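Local coordinates for protein acyl-CoA thioesterase (Alicyclobacillus acidocaldarius subsp. acidocaldarius, PDB 3RQB) that is of unconfirmed function but probably hydrolyses the thioester bond of acyl-CoA molecules and has the hotdog fold, at residues 46-51 with 65-70; 55-60 with 82-87; 194-199 with 204-209. All blocks are in the same frame, centred on the assembly; numbering follows the deposited sequence.

Contact 1 of 3, residues 46-51 with 65-70; sequences ATMLKA and LTVNFA
L49 and L65 meet through unlike ends of their side chains: the root of one receives the tip of the other. L65 reaches across from its strand, and its CD2 methyl comes to rest against L49 CB at 4.0 Å. The extended first torsion of L65 (chi1 179°, CG opposite the backbone N) carries that branch to the helix. L49 does not return the approach with its methyls; it lies alongside, and its own branch passes on to H182 and A183 of helix 182-188.

One residue earlier in the helix, M48, a selenomethionine, points its CB at the strand, where V67 CG2 stands 4.3 Å away. With chi1 -73° and chi2 -54°, SE lies farther from V67 than CB does, while the residue also packs on T106 and A108 of strand 103-113. L65 and V67, two residues apart, share the helix-facing side of strand 61-69, with L65 CD2 and V67 CG2 3.8 Å apart. This is the core of a hotdog fold: helix 41-53 is the sausage, and an antiparallel sheet wraps round it as the bun. No hydrogen bond joins the two segments; the contact is entirely apolar and buried.

V67 divides its branches between two neighbours. While CG2 faces the helix, CG1 sits over one face of the F69 ring, 3.9 Å above its plane and displaced toward the rim. The alternation of the strand sends T66 and N68 to the other side of the sheet. There T66 packs on T66 of the second subunit, and N68 OD1 is hydrogen-bonded to T109 OG1 of that subunit, while T66 OG1 is also bonded to T212 OG1 within the chain.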
# COMPACT_ATOMS: atom_id res chain seq x y z
N ALA B 46 -7.47 -5.68 -11.36
CA ALA B 46 -8.59 -5.02 -12.04
C ALA B 46 -9.84 -5.86 -11.83
O ALA B 46 -10.87 -5.36 -11.38
CB ALA B 46 -8.29 -4.88 -13.52
N THR B 47 -9.73 -7.14 -12.12
CA THR B 47 -10.78 -8.09 -11.79
C THR B 47 -11.27 -7.99 -10.33
O THR B 47 -12.47 -7.94 -10.09
CB THR B 47 -10.34 -9.52 -12.08
OG1 THR B 47 -10.19 -9.69 -13.49
CG2 THR B 47 -11.38 -10.49 -11.56
N MSE B 48 -10.36 -7.97 -9.36
CA MSE B 48 -10.75 -7.83 -7.96
C MSE B 48 -11.59 -6.58 -7.72
O MSE B 48 -12.46 -6.58 -6.85
CB MSE B 48 -9.52 -7.81 -7.03
CG MSE B 48 -8.84 -9.16 -6.87
SE MSE B 48 -10.07 -10.56 -6.28
CE MSE B 48 -9.42 -10.78 -4.46
N LEU B 49 -11.32 -5.53 -8.48
CA LEU B 49 -11.99 -4.23 -8.30
C LEU B 49 -13.40 -4.15 -8.91
O LEU B 49 -14.33 -3.59 -8.30
CB LEU B 49 -11.11 -3.12 -8.88
CG LEU B 49 -11.64 -1.68 -8.77
CD1 LEU B 49 -11.76 -1.26 -7.31
CD2 LEU B 49 -10.72 -0.73 -9.53
N LYS B 50 -13.56 -4.72 -10.11
CA LYS B 50 -14.85 -4.74 -10.77
C LYS B 50 -15.87 -5.37 -9.85
O LYS B 50 -16.99 -4.88 -9.75
CB LYS B 50 -14.80 -5.54 -12.07
CG LYS B 50 -13.88 -4.93 -13.11
CD LYS B 50 -14.18 -3.45 -13.31
CE LYS B 50 -15.51 -3.23 -14.02
NZ LYS B 50 -15.78 -1.77 -14.21
N ALA B 51 -15.47 -6.43 -9.15
CA ALA B 51 -16.37 -7.16 -8.27
C ALA B 51 -17.10 -6.20 -7.35
O ALA B 51 -18.33 -6.22 -7.30
CB ALA B 51 -15.59 -8.17 -7.44
N LEU B 65 -7.05 0.42 -3.39
CA LEU B 65 -7.09 -1.03 -3.57
C LEU B 65 -5.79 -1.67 -3.10
O LEU B 65 -4.69 -1.21 -3.43
CB LEU B 65 -7.33 -1.40 -5.03
CG LEU B 65 -7.36 -2.91 -5.25
CD1 LEU B 65 -8.31 -3.61 -4.26
CD2 LEU B 65 -7.74 -3.28 -6.68
N THR B 66 -5.92 -2.74 -2.32
CA THR B 66 -4.79 -3.57 -1.93
C THR B 66 -5.15 -5.00 -2.29
O THR B 66 -6.16 -5.52 -1.82
CB THR B 66 -4.51 -3.49 -0.42
OG1 THR B 66 -3.98 -2.20 -0.09
CG2 THR B 66 -3.52 -4.58 -0.00
N VAL B 67 -4.33 -5.61 -3.14
CA VAL B 67 -4.54 -6.99 -3.55
C VAL B 67 -3.38 -7.82 -3.06
O VAL B 67 -2.23 -7.47 -3.30
CB VAL B 67 -4.56 -7.15 -5.08
CG1 VAL B 67 -4.69 -8.62 -5.46
CG2 VAL B 67 -5.66 -6.33 -5.72
N ASN B 68 -3.69 -8.91 -2.38
CA ASN B 68 -2.67 -9.85 -1.94
C ASN B 68 -2.80 -11.16 -2.71
O ASN B 68 -3.88 -11.76 -2.74
CB ASN B 68 -2.80 -10.08 -0.44
CG ASN B 68 -3.08 -8.80 0.31
OD1 ASN B 68 -4.14 -8.63 0.91
ND2 ASN B 68 -2.13 -7.88 0.25
N PHE B 69 -1.71 -11.60 -3.35
CA PHE B 69 -1.76 -12.84 -4.12
C PHE B 69 -1.31 -14.01 -3.25
O PHE B 69 -0.11 -14.19 -2.97
CB PHE B 69 -0.88 -12.74 -5.37
CG PHE B 69 -1.14 -11.50 -6.20
CD1 PHE B 69 -1.91 -11.56 -7.35
CD2 PHE B 69 -0.60 -10.27 -5.83
CE1 PHE B 69 -2.15 -10.43 -8.12
CE2 PHE B 69 -0.83 -9.12 -6.60
CZ PHE B 69 -1.60 -9.20 -7.75
N ALA B 70 -2.29 -14.84 -2.89
CA ALA B 70 -2.10 -15.89 -1.90
C ALA B 70 -1.42 -17.07 -2.55
O ALA B 70 -0.71 -17.83 -1.89
CB ALA B 70 -3.43 -16.31 -1.34

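Contact 2 of 3, residues 55-60 with 82-87; sequences HPERLG and AVPVRT
The side chains of H55 and P84 cross at about a right angle, and this is the compact end of the contact. H55 CE1 is 3.6 Å from P84 CG, and H55 NE2 is 3.5 Å from P84 CD. Beside them the carbonyl of A82 adjoins the same imidazole, though NE2 makes no hydrogen bond to it. The backbone N of E57 helps fix the ring's rotation, donating to H55 ND1 (3.1 Å, 157°) from only 8° out of the ring plane. Replacing H55 by an alanine removes the ring and would probably leave P84 without that cover and the amide of E57 without its acceptor.

Toward solvent the packing thins. E57 offers only its aliphatic part, CG lying 4.0 Å from P84 CG; the chain bends at chi2 (-82°), and the touching atoms are CB and CG rather than the carboxylate. Beyond E57 the packing between the two segments ends.

P84 centres an inverse gamma turn, and V85 and R86 then form a classic beta bulge opposite H93. The loop that follows helix 41-53 is thus laid against the end of strand 77-87. At the start of strand 91-100, Q92 OE1 accepts a hydrogen bond from L59 N, and F94 packs on R58 of the loop and P84 of the strand.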
# COMPACT_ATOMS: atom_id res chain seq x y z
N HIS B 55 -20.91 -4.55 -7.47
CA HIS B 55 -21.75 -4.83 -6.33
C HIS B 55 -22.86 -3.79 -6.27
O HIS B 55 -22.61 -2.59 -6.45
CB HIS B 55 -20.93 -4.82 -5.05
CG HIS B 55 -21.55 -5.62 -3.94
ND1 HIS B 55 -22.66 -5.18 -3.24
CD2 HIS B 55 -21.23 -6.82 -3.42
CE1 HIS B 55 -22.98 -6.08 -2.32
NE2 HIS B 55 -22.13 -7.08 -2.42
N PRO B 56 -24.09 -4.26 -6.05
CA PRO B 56 -25.31 -3.44 -5.95
C PRO B 56 -25.27 -2.44 -4.81
O PRO B 56 -25.79 -1.32 -4.94
CB PRO B 56 -26.40 -4.49 -5.68
CG PRO B 56 -25.68 -5.71 -5.20
CD PRO B 56 -24.38 -5.69 -5.93
N GLU B 57 -24.65 -2.82 -3.70
CA GLU B 57 -24.60 -1.95 -2.53
C GLU B 57 -23.58 -0.86 -2.76
O GLU B 57 -23.57 0.15 -2.05
CB GLU B 57 -24.20 -2.73 -1.29
CG GLU B 57 -24.99 -3.99 -1.05
CD GLU B 57 -26.32 -3.73 -0.38
OE1 GLU B 57 -26.75 -4.60 0.41
OE2 GLU B 57 -26.93 -2.66 -0.63
N ARG B 58 -22.71 -1.07 -3.73
CA ARG B 58 -21.59 -0.15 -3.91
C ARG B 58 -22.04 1.26 -4.25
O ARG B 58 -22.87 1.50 -5.14
CB ARG B 58 -20.59 -0.66 -4.94
CG ARG B 58 -19.86 0.46 -5.64
CD ARG B 58 -20.39 0.60 -7.05
NE ARG B 58 -19.91 1.80 -7.70
CZ ARG B 58 -19.95 1.98 -9.02
NH1 ARG B 58 -20.43 1.03 -9.81
NH2 ARG B 58 -19.50 3.11 -9.54
N LEU B 59 -21.47 2.20 -3.52
CA LEU B 59 -21.79 3.59 -3.68
C LEU B 59 -20.48 4.33 -3.84
O LEU B 59 -19.42 3.81 -3.50
CB LEU B 59 -22.56 4.10 -2.46
CG LEU B 59 -23.86 3.35 -2.18
CD1 LEU B 59 -24.74 4.13 -1.22
CD2 LEU B 59 -24.63 3.06 -3.47
N GLY B 60 -20.57 5.54 -4.39
CA GLY B 60 -19.40 6.33 -4.67
C GLY B 60 -18.48 5.66 -5.68
O GLY B 60 -18.86 4.71 -6.37
N ALA B 82 -17.37 -10.77 -2.67
CA ALA B 82 -17.08 -9.38 -2.31
C ALA B 82 -18.07 -8.79 -1.28
O ALA B 82 -19.23 -8.54 -1.61
CB ALA B 82 -17.02 -8.51 -3.56
N VAL B 83 -17.61 -8.54 -0.05
CA VAL B 83 -18.46 -7.98 1.01
C VAL B 83 -18.34 -6.47 1.19
O VAL B 83 -17.23 -5.95 1.36
CB VAL B 83 -18.18 -8.63 2.41
CG1 VAL B 83 -19.13 -8.06 3.45
CG2 VAL B 83 -18.30 -10.14 2.35
N PRO B 84 -19.48 -5.78 1.15
CA PRO B 84 -19.60 -4.37 1.54
C PRO B 84 -19.63 -4.34 3.06
O PRO B 84 -20.67 -4.31 3.71
CB PRO B 84 -20.94 -3.95 0.94
CG PRO B 84 -21.74 -5.19 0.99
CD PRO B 84 -20.77 -6.33 0.71
N VAL B 85 -18.43 -4.39 3.61
CA VAL B 85 -18.18 -4.51 5.03
C VAL B 85 -18.63 -3.31 5.92
O VAL B 85 -19.11 -3.48 7.04
CB VAL B 85 -16.67 -4.81 5.19
CG1 VAL B 85 -16.05 -4.11 6.40
CG2 VAL B 85 -16.45 -6.32 5.17
N ARG B 86 -18.47 -2.09 5.42
CA ARG B 86 -18.92 -0.95 6.19
C ARG B 86 -19.43 0.09 5.23
O ARG B 86 -18.86 0.29 4.16
CB ARG B 86 -17.77 -0.37 7.02
CG ARG B 86 -18.23 0.64 8.03
CD ARG B 86 -19.40 0.07 8.82
NE ARG B 86 -20.02 1.08 9.66
CZ ARG B 86 -19.62 1.38 10.89
NH1 ARG B 86 -18.58 0.75 11.43
NH2 ARG B 86 -20.25 2.31 11.59
N THR B 87 -20.50 0.77 5.60
CA THR B 87 -21.04 1.81 4.75
C THR B 87 -21.34 3.06 5.57
O THR B 87 -22.04 3.03 6.60
CB THR B 87 -22.26 1.32 3.96
OG1 THR B 87 -22.01 0.00 3.45
CG2 THR B 87 -22.53 2.24 2.80

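Contact 3 of 3, residues 194-199 with 204-209; sequences PRVYVK and VPIGTV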
# COMPACT_ATOMS: atom_id res chain seq x y z
N PRO B 194 9.85 -5.52 -13.89
CA PRO B 194 10.20 -5.74 -12.48
C PRO B 194 11.46 -4.99 -12.12
O PRO B 194 12.47 -5.16 -12.81
CB PRO B 194 10.48 -7.25 -12.43
CG PRO B 194 9.78 -7.81 -13.59
CD PRO B 194 9.91 -6.77 -14.66
N ARG B 195 11.42 -4.22 -11.03
CA ARG B 195 12.53 -3.32 -10.72
C ARG B 195 13.88 -4.06 -10.83
O ARG B 195 14.83 -3.57 -11.47
CB ARG B 195 12.35 -2.69 -9.33
CG ARG B 195 11.15 -1.75 -9.19
CD ARG B 195 11.22 -0.57 -10.15
NE ARG B 195 10.59 -0.89 -11.43
CZ ARG B 195 10.95 -0.38 -12.61
NH1 ARG B 195 11.94 0.48 -12.70
NH2 ARG B 195 10.31 -0.75 -13.71
N VAL B 196 13.95 -5.25 -10.25
CA VAL B 196 15.19 -6.02 -10.19
C VAL B 196 15.81 -6.31 -11.57
O VAL B 196 17.02 -6.20 -11.75
CB VAL B 196 15.00 -7.31 -9.36
CG1 VAL B 196 14.17 -8.32 -10.13
CG2 VAL B 196 16.34 -7.92 -8.97
N TYR B 197 14.99 -6.68 -12.55
CA TYR B 197 15.49 -6.82 -13.92
C TYR B 197 16.23 -5.55 -14.32
O TYR B 197 17.35 -5.59 -14.84
CB TYR B 197 14.36 -7.06 -14.93
CG TYR B 197 13.58 -8.35 -14.77
CD1 TYR B 197 13.87 -9.26 -13.75
CD2 TYR B 197 12.55 -8.68 -15.65
CE1 TYR B 197 13.15 -10.44 -13.61
CE2 TYR B 197 11.83 -9.85 -15.52
CZ TYR B 197 12.13 -10.74 -14.50
OH TYR B 197 11.41 -11.91 -14.37
N VAL B 198 15.59 -4.41 -14.10
CA VAL B 198 16.16 -3.13 -14.48
C VAL B 198 17.53 -2.95 -13.86
O VAL B 198 18.46 -2.40 -14.49
CB VAL B 198 15.28 -1.95 -14.03
CG1 VAL B 198 15.68 -0.70 -14.78
CG2 VAL B 198 13.79 -2.26 -14.25
N LYS B 199 17.67 -3.42 -12.63
CA LYS B 199 18.93 -3.27 -11.90
C LYS B 199 20.01 -4.27 -12.33
O LYS B 199 21.19 -3.93 -12.42
CB LYS B 199 18.68 -3.36 -10.39
CG LYS B 199 19.86 -2.91 -9.52
CD LYS B 199 20.09 -1.39 -9.58
CE LYS B 199 21.17 -0.95 -8.57
NZ LYS B 199 21.55 0.49 -8.68
N VAL B 204 15.61 -12.75 -12.97
CA VAL B 204 15.60 -13.72 -11.88
C VAL B 204 14.14 -14.07 -11.64
O VAL B 204 13.24 -13.35 -12.09
CB VAL B 204 16.21 -13.19 -10.55
CG1 VAL B 204 17.73 -13.17 -10.60
CG2 VAL B 204 15.67 -11.80 -10.20
N PRO B 205 13.89 -15.18 -10.95
CA PRO B 205 12.51 -15.48 -10.56
C PRO B 205 11.97 -14.45 -9.57
O PRO B 205 12.61 -14.16 -8.56
CB PRO B 205 12.63 -16.84 -9.87
CG PRO B 205 13.85 -17.46 -10.50
CD PRO B 205 14.79 -16.32 -10.73
N ILE B 206 10.78 -13.93 -9.84
CA ILE B 206 10.12 -13.01 -8.92
C ILE B 206 8.62 -13.28 -8.93
O ILE B 206 8.10 -13.86 -9.89
CB ILE B 206 10.37 -11.51 -9.28
CG1 ILE B 206 10.03 -11.23 -10.75
CG2 ILE B 206 11.81 -11.12 -9.00
CD1 ILE B 206 8.58 -10.83 -11.01
N GLY B 207 7.94 -12.89 -7.87
CA GLY B 207 6.49 -12.83 -7.91
C GLY B 207 5.99 -11.80 -6.91
O GLY B 207 6.62 -11.55 -5.88
N THR B 208 4.82 -11.24 -7.21
CA THR B 208 4.25 -10.21 -6.36
C THR B 208 3.39 -10.83 -5.29
O THR B 208 2.46 -11.59 -5.58
CB THR B 208 3.39 -9.22 -7.17
OG1 THR B 208 4.24 -8.41 -8.00
CG2 THR B 208 2.61 -8.32 -6.23
N VAL B 209 3.72 -10.51 -4.05
CA VAL B 209 2.90 -10.89 -2.91
C VAL B 209 1.72 -9.95 -2.71
O VAL B 209 0.59 -10.39 -2.44
CB VAL B 209 3.75 -10.87 -1.64
CG1 VAL B 209 2.87 -11.04 -0.40
CG2 VAL B 209 4.82 -11.94 -1.73
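The short helix beginning at R195, with P194 at its N-cap position, runs beside the chain entering strand 206-215, the two backbones lying 7.2 Å apart between the CA atoms of Y197 and V204 and 8.1 Å between those of P194 and I206. The single hydrogen bond across the contact comes from a side chain: Y197 OH donates to V204 O at 3.3 Å. The C=O...donor angle is 157°, and the hydroxyl is tilted 21° from the carbonyl plane. Seen from the tyrosine, V204 O lies at the ring edge, in plane, so the phenol meets the backbone rim-on. One face of that ring is overlaid by P194 CG, 3.4 Å above the plane and offset toward the rim.

V196 fills the angle between two strand-side residues. Its CG1 methyl takes the crowded position between the backbone N and carbonyl carbon (chi1 73°), and touches both V204 CG2 and I206 CG2 at 3.8 Å. V204 crosses V196 at about a right angle, whereas I206 slides past it in the opposite direction. The segments belong to the C-terminal hotdog domain, and here a helix is set against an antiparallel sheet: F244 of strand 243-251 packs on both V196 and I206, and F239 of strand 230-240 also reaches V196.

I206 forks among three partners. Besides CG2 on V196, its CG1 lies obliquely to the tyrosine, 3.9 Å from Y197 OH, and its CD1 lies 4.1 Å from P194 CG, the two side chains crossing at about a right angle. On the dimer side, W119 of the second subunit packs on V196, and K199 NZ makes a salt bridge to E123 OE1 of that subunit.

Overall arrangement
Contact 1 is the buried member, made wholly of aliphatic packing; contact 2 is partly buried and contact 3 lies at the surface, and both bring in aromatic or proline rings and backbone carbonyls. Contacts 1 and 2 belong to the N-terminal hotdog domain, and their segments alternate along the chain: helix 41-53 leads into the loop of contact 2, then strand 61-69 precedes strand 77-87. A51 CB packs on A82 CB. Contact 3 belongs to the C-terminal domain, yet its strand neighbours that of contact 1, where F69 N probably bonds to V209 O. Contacts 2 and 3 do not touch; their nearest atoms are about 18 Å apart. All three reach the second subunit.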